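Local coordinates for protein ATP grasp ligase (Microcystis aeruginosa MRC, PDB 5IG9) that is an ATP-grasp ligase that probably closes side-chain ester rings in a microviridin precursor peptide at the expense of ATP, at residues Glu208-Ile220 and Ile225-Gly237. Numbering follows the deposited sequence.
Sequences ENIPKALELRITI and IFTAAINSQQLDG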
loop_
_atom_site.group_PDB
_atom_site.type_symbol
_atom_site.label_atom_id
_atom_site.label_comp_id
_atom_site.label_asym_id
_atom_site.label_seq_id
_atom_site.Cartn_x
_atom_site.Cartn_y
_atom_site.Cartn_z
ATOM N N GLU A 208 0.115 5.472 -25.555
ATOM C CA GLU A 208 -0.205 6.121 -26.820
ATOM C C GLU A 208 -0.350 7.625 -26.623
ATOM O O GLU A 208 -1.132 8.082 -25.786
ATOM C CB GLU A 208 -1.498 5.530 -27.384
ATOM C CG GLU A 208 -2.148 6.328 -28.507
ATOM C CD GLU A 208 -3.490 5.742 -28.923
ATOM O OE1 GLU A 208 -4.033 4.911 -28.165
ATOM O OE2 GLU A 208 -3.998 6.105 -30.009
ATOM N N ASN A 209 0.418 8.393 -27.389
ATOM C CA ASN A 209 0.346 9.852 -27.335
ATOM C C ASN A 209 -0.836 10.296 -28.186
ATOM O O ASN A 209 -0.766 10.292 -29.415
ATOM C CB ASN A 209 1.649 10.471 -27.825
ATOM C CG ASN A 209 1.716 11.964 -27.580
ATOM O OD1 ASN A 209 0.722 12.596 -27.224
ATOM N ND2 ASN A 209 2.895 12.539 -27.779
ATOM N N ILE A 210 -1.925 10.686 -27.534
ATOM C CA ILE A 210 -3.160 11.064 -28.214
ATOM C C ILE A 210 -3.171 12.582 -28.382
ATOM O O ILE A 210 -3.130 13.300 -27.373
ATOM C CB ILE A 210 -4.397 10.593 -27.439
ATOM C CG1 ILE A 210 -4.437 9.067 -27.378
ATOM C CG2 ILE A 210 -5.661 11.160 -28.074
ATOM C CD1 ILE A 210 -5.569 8.528 -26.547
ATOM N N PRO A 211 -3.235 13.097 -29.607
ATOM C CA PRO A 211 -3.346 14.550 -29.790
ATOM C C PRO A 211 -4.666 15.059 -29.236
ATOM O O PRO A 211 -5.735 14.520 -29.530
ATOM C CB PRO A 211 -3.260 14.725 -31.311
ATOM C CG PRO A 211 -2.614 13.467 -31.807
ATOM C CD PRO A 211 -3.111 12.392 -30.893
ATOM N N LYS A 212 -4.584 16.105 -28.426
ATOM C CA LYS A 212 -5.719 16.576 -27.656
ATOM C C LYS A 212 -5.987 18.040 -27.960
ATOM O O LYS A 212 -5.067 18.816 -28.237
ATOM C CB LYS A 212 -5.476 16.385 -26.153
ATOM C CG LYS A 212 -4.153 16.963 -25.674
ATOM C CD LYS A 212 -3.527 16.093 -24.605
ATOM C CE LYS A 212 -2.062 16.443 -24.394
ATOM N NZ LYS A 212 -1.887 17.819 -23.848
ATOM N N ALA A 213 -7.266 18.400 -27.920
ATOM C CA ALA A 213 -7.678 19.791 -28.026
ATOM C C ALA A 213 -7.822 20.428 -26.654
ATOM O O ALA A 213 -7.467 21.598 -26.470
ATOM C CB ALA A 213 -8.998 19.894 -28.790
ATOM N N LEU A 214 -8.320 19.671 -25.682
ATOM C CA LEU A 214 -8.541 20.170 -24.336
ATOM C C LEU A 214 -8.014 19.177 -23.311
ATOM O O LEU A 214 -7.989 17.965 -23.543
ATOM C CB LEU A 214 -10.030 20.433 -24.073
ATOM C CG LEU A 214 -10.714 21.550 -24.863
ATOM C CD1 LEU A 214 -12.188 21.612 -24.510
ATOM C CD2 LEU A 214 -10.051 22.891 -24.605
ATOM N N GLU A 215 -7.584 19.714 -22.174
ATOM C CA GLU A 215 -7.262 18.936 -20.987
ATOM C C GLU A 215 -8.324 19.201 -19.931
ATOM O O GLU A 215 -8.633 20.362 -19.638
ATOM C CB GLU A 215 -5.874 19.295 -20.447
ATOM C CG GLU A 215 -4.721 18.826 -21.317
ATOM C CD GLU A 215 -3.372 19.016 -20.650
ATOM O OE1 GLU A 215 -2.913 20.174 -20.541
ATOM O OE2 GLU A 215 -2.777 18.003 -20.227
ATOM N N LEU A 216 -8.886 18.132 -19.371
ATOM C CA LEU A 216 -9.930 18.230 -18.359
ATOM C C LEU A 216 -9.363 17.867 -16.993
ATOM O O LEU A 216 -8.648 16.868 -16.858
ATOM C CB LEU A 216 -11.108 17.308 -18.686
ATOM C CG LEU A 216 -11.778 17.447 -20.053
ATOM C CD1 LEU A 216 -12.988 16.536 -20.148
ATOM C CD2 LEU A 216 -12.170 18.887 -20.310
ATOM N N ARG A 217 -9.686 18.677 -15.987
ATOM C CA ARG A 217 -9.388 18.382 -14.588
ATOM C C ARG A 217 -10.711 18.266 -13.851
ATOM O O ARG A 217 -11.405 19.264 -13.653
ATOM C CB ARG A 217 -8.503 19.459 -13.967
ATOM C CG ARG A 217 -8.117 19.184 -12.522
ATOM C CD ARG A 217 -7.172 17.994 -12.405
ATOM N NE ARG A 217 -6.672 17.825 -11.042
ATOM C CZ ARG A 217 -5.684 17.003 -10.706
ATOM N NH1 ARG A 217 -5.084 16.271 -11.634
ATOM N NH2 ARG A 217 -5.292 16.915 -9.442
ATOM N N ILE A 218 -11.052 17.052 -13.441
ATOM C CA ILE A 218 -12.358 16.739 -12.875
ATOM C C ILE A 218 -12.174 16.356 -11.416
ATOM O O ILE A 218 -11.516 15.356 -11.108
ATOM C CB ILE A 218 -13.048 15.617 -13.663
ATOM C CG1 ILE A 218 -13.090 15.989 -15.144
ATOM C CG2 ILE A 218 -14.439 15.354 -13.115
ATOM C CD1 ILE A 218 -13.465 14.851 -16.043
ATOM N N THR A 219 -12.758 17.144 -10.522
ATOM C CA THR A 219 -12.704 16.901 -9.088
ATOM C C THR A 219 -14.098 16.522 -8.609
ATOM O O THR A 219 -15.053 17.280 -8.807
ATOM C CB THR A 219 -12.194 18.132 -8.339
ATOM O OG1 THR A 219 -10.959 18.563 -8.917
ATOM C CG2 THR A 219 -11.966 17.801 -6.882
ATOM N N ILE A 220 -14.215 15.352 -7.990
ATOM C CA ILE A 220 -15.494 14.819 -7.543
ATOM C C ILE A 220 -15.482 14.746 -6.025
ATOM O O ILE A 220 -14.543 14.197 -5.436
ATOM C CB ILE A 220 -15.773 13.434 -8.152
ATOM C CG1 ILE A 220 -15.883 13.544 -9.677
ATOM C CG2 ILE A 220 -17.035 12.835 -7.551
ATOM C CD1 ILE A 220 -16.033 12.214 -10.373
ATOM N N ILE A 225 -19.643 17.140 -9.134
ATOM C CA ILE A 225 -18.605 17.040 -10.152
ATOM C C ILE A 225 -18.181 18.439 -10.564
ATOM O O ILE A 225 -18.986 19.199 -11.115
ATOM C CB ILE A 225 -19.086 16.237 -11.369
ATOM C CG1 ILE A 225 -19.684 14.908 -10.910
ATOM C CG2 ILE A 225 -17.939 16.010 -12.337
ATOM C CD1 ILE A 225 -20.252 14.080 -12.027
ATOM N N PHE A 226 -16.914 18.768 -10.315
ATOM C CA PHE A 226 -16.323 20.035 -10.731
ATOM C C PHE A 226 -15.399 19.768 -11.915
ATOM O O PHE A 226 -14.327 19.173 -11.754
ATOM C CB PHE A 226 -15.554 20.688 -9.585
ATOM C CG PHE A 226 -16.371 20.900 -8.346
ATOM C CD1 PHE A 226 -16.455 19.914 -7.376
ATOM C CD2 PHE A 226 -17.042 22.094 -8.138
ATOM C CE1 PHE A 226 -17.199 20.110 -6.232
ATOM C CE2 PHE A 226 -17.787 22.297 -6.994
ATOM C CZ PHE A 226 -17.866 21.306 -6.040
ATOM N N THR A 227 -15.804 20.221 -13.099
ATOM C CA THR A 227 -15.066 19.977 -14.330
ATOM C C THR A 227 -14.447 21.274 -14.827
ATOM O O THR A 227 -15.150 22.276 -14.998
ATOM C CB THR A 227 -15.973 19.385 -15.410
ATOM O OG1 THR A 227 -16.561 18.173 -14.929
ATOM C CG2 THR A 227 -15.167 19.083 -16.665
ATOM N N ALA A 228 -13.140 21.242 -15.072
ATOM C CA ALA A 228 -12.401 22.384 -15.587
ATOM C C ALA A 228 -11.627 21.973 -16.833
ATOM O O ALA A 228 -11.079 20.868 -16.900
ATOM C CB ALA A 228 -11.447 22.943 -14.529
ATOM N N ALA A 229 -11.580 22.865 -17.820
ATOM C CA ALA A 229 -10.921 22.592 -19.089
ATOM C C ALA A 229 -9.937 23.703 -19.417
ATOM O O ALA A 229 -10.096 24.845 -18.980
ATOM C CB ALA A 229 -11.931 22.450 -20.230
ATOM N N ILE A 230 -8.917 23.356 -20.196
ATOM C CA ILE A 230 -7.929 24.318 -20.667
ATOM C C ILE A 230 -7.489 23.907 -22.064
ATOM O O ILE A 230 -7.309 22.717 -22.351
ATOM C CB ILE A 230 -6.725 24.423 -19.708
ATOM C CG1 ILE A 230 -5.769 25.531 -20.151
ATOM C CG2 ILE A 230 -5.978 23.101 -19.611
ATOM C CD1 ILE A 230 -4.638 25.773 -19.179
ATOM N N ASN A 231 -7.338 24.896 -22.941
ATOM C CA ASN A 231 -6.878 24.662 -24.305
ATOM C C ASN A 231 -5.359 24.582 -24.296
ATOM O O ASN A 231 -4.675 25.594 -24.117
ATOM C CB ASN A 231 -7.371 25.771 -25.227
ATOM C CG ASN A 231 -7.080 25.490 -26.688
ATOM O OD1 ASN A 231 -5.948 25.185 -27.067
ATOM N ND2 ASN A 231 -8.109 25.591 -27.519
ATOM N N SER A 232 -4.828 23.380 -24.490
ATOM C CA SER A 232 -3.391 23.168 -24.509
ATOM C C SER A 232 -2.825 23.097 -25.917
ATOM O O SER A 232 -1.623 22.851 -26.077
ATOM C CB SER A 232 -3.046 21.882 -23.757
ATOM O OG SER A 232 -3.751 20.785 -24.304
ATOM N N GLN A 233 -3.657 23.306 -26.936
ATOM C CA GLN A 233 -3.209 23.195 -28.319
ATOM C C GLN A 233 -2.116 24.210 -28.613
ATOM O O GLN A 233 -2.337 25.422 -28.518
ATOM C CB GLN A 233 -4.379 23.396 -29.273
ATOM C CG GLN A 233 -5.439 22.312 -29.218
ATOM C CD GLN A 233 -6.494 22.491 -30.290
ATOM O OE1 GLN A 233 -6.329 22.031 -31.421
ATOM N NE2 GLN A 233 -7.579 23.174 -29.943
ATOM N N GLN A 234 -0.924 23.707 -28.942
ATOM C CA GLN A 234 0.137 24.588 -29.417
ATOM C C GLN A 234 -0.225 25.185 -30.772
ATOM O O GLN A 234 0.092 26.347 -31.050
ATOM C CB GLN A 234 1.456 23.822 -29.485
ATOM C CG GLN A 234 2.670 24.689 -29.770
ATOM C CD GLN A 234 3.971 23.906 -29.754
ATOM O OE1 GLN A 234 4.103 22.906 -29.045
ATOM N NE2 GLN A 234 4.939 24.355 -30.545
ATOM N N LEU A 235 -0.897 24.408 -31.617
ATOM C CA LEU A 235 -1.453 24.884 -32.882
ATOM C C LEU A 235 -2.961 24.660 -32.833
ATOM O O LEU A 235 -3.433 23.532 -33.010
ATOM C CB LEU A 235 -0.818 24.164 -34.069
ATOM C CG LEU A 235 -1.501 24.350 -35.426
ATOM C CD1 LEU A 235 -1.551 25.823 -35.816
ATOM C CD2 LEU A 235 -0.799 23.532 -36.493
ATOM N N ASP A 236 -3.715 25.727 -32.583
ATOM C CA ASP A 236 -5.170 25.654 -32.522
ATOM C C ASP A 236 -5.736 25.912 -33.914
ATOM O O ASP A 236 -5.540 26.994 -34.481
ATOM C CB ASP A 236 -5.722 26.659 -31.511
ATOM C CG ASP A 236 -7.199 26.450 -31.216
ATOM O OD1 ASP A 236 -7.848 25.646 -31.921
ATOM O OD2 ASP A 236 -7.714 27.098 -30.280
ATOM N N GLY A 237 -6.436 24.916 -34.461
ATOM C CA GLY A 237 -6.931 25.035 -35.824
ATOM C C GLY A 237 -7.994 26.105 -35.977
ATOM O O GLY A 237 -7.979 26.870 -36.946
#
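Glu-215, Arg-217 and Thr-219 pair with Ile-230, Ala-228 and Phe-226 through reciprocal backbone hydrogen bonds, the straightest from Glu-215 N to Ile-230 O (3.0 Å, 171°). At the Thr-219 pair, the Phe-226 ring brings its edge to the same carbonyl that its backbone N donates to, CD1 lying 3.3 Å from Thr-219 O.

On the face bearing Leu-216 and Ile-218, Leu-216 CD2 rests on Ala-229 CB (3.6 Å). Ile-218 and Ile-225 run side by side; chi1 of -53° and -51° swings each CG2 opposite its backbone N, setting the two methyls 3.6 Å apart, and helix 260-273 packs over this face. On the other face the Arg-217 chain, bent at chi2, carries NH1 to a salt bridge with Asp-281 and NH2 to Glu-300 O.

Beyond the paired strands, Gln-233 CG lies 3.5 Å from Ala-213 O. Asn-231 OD1 accepts from Gln-233 N (3.0 Å), helping to hold the turn that sets Gln-233 beside Ala-213; a leucine here would probably leave the Gln-233 N-H without that acceptor and let the turn shift. The Asx turn at Asn-231 lies at the open end of an antiparallel beta hairpin within a five-stranded antiparallel sheet, and on the other side of the first hairpin strand Ala-213 and Leu-214 form a classic beta bulge facing Val-284 of strand 277-284.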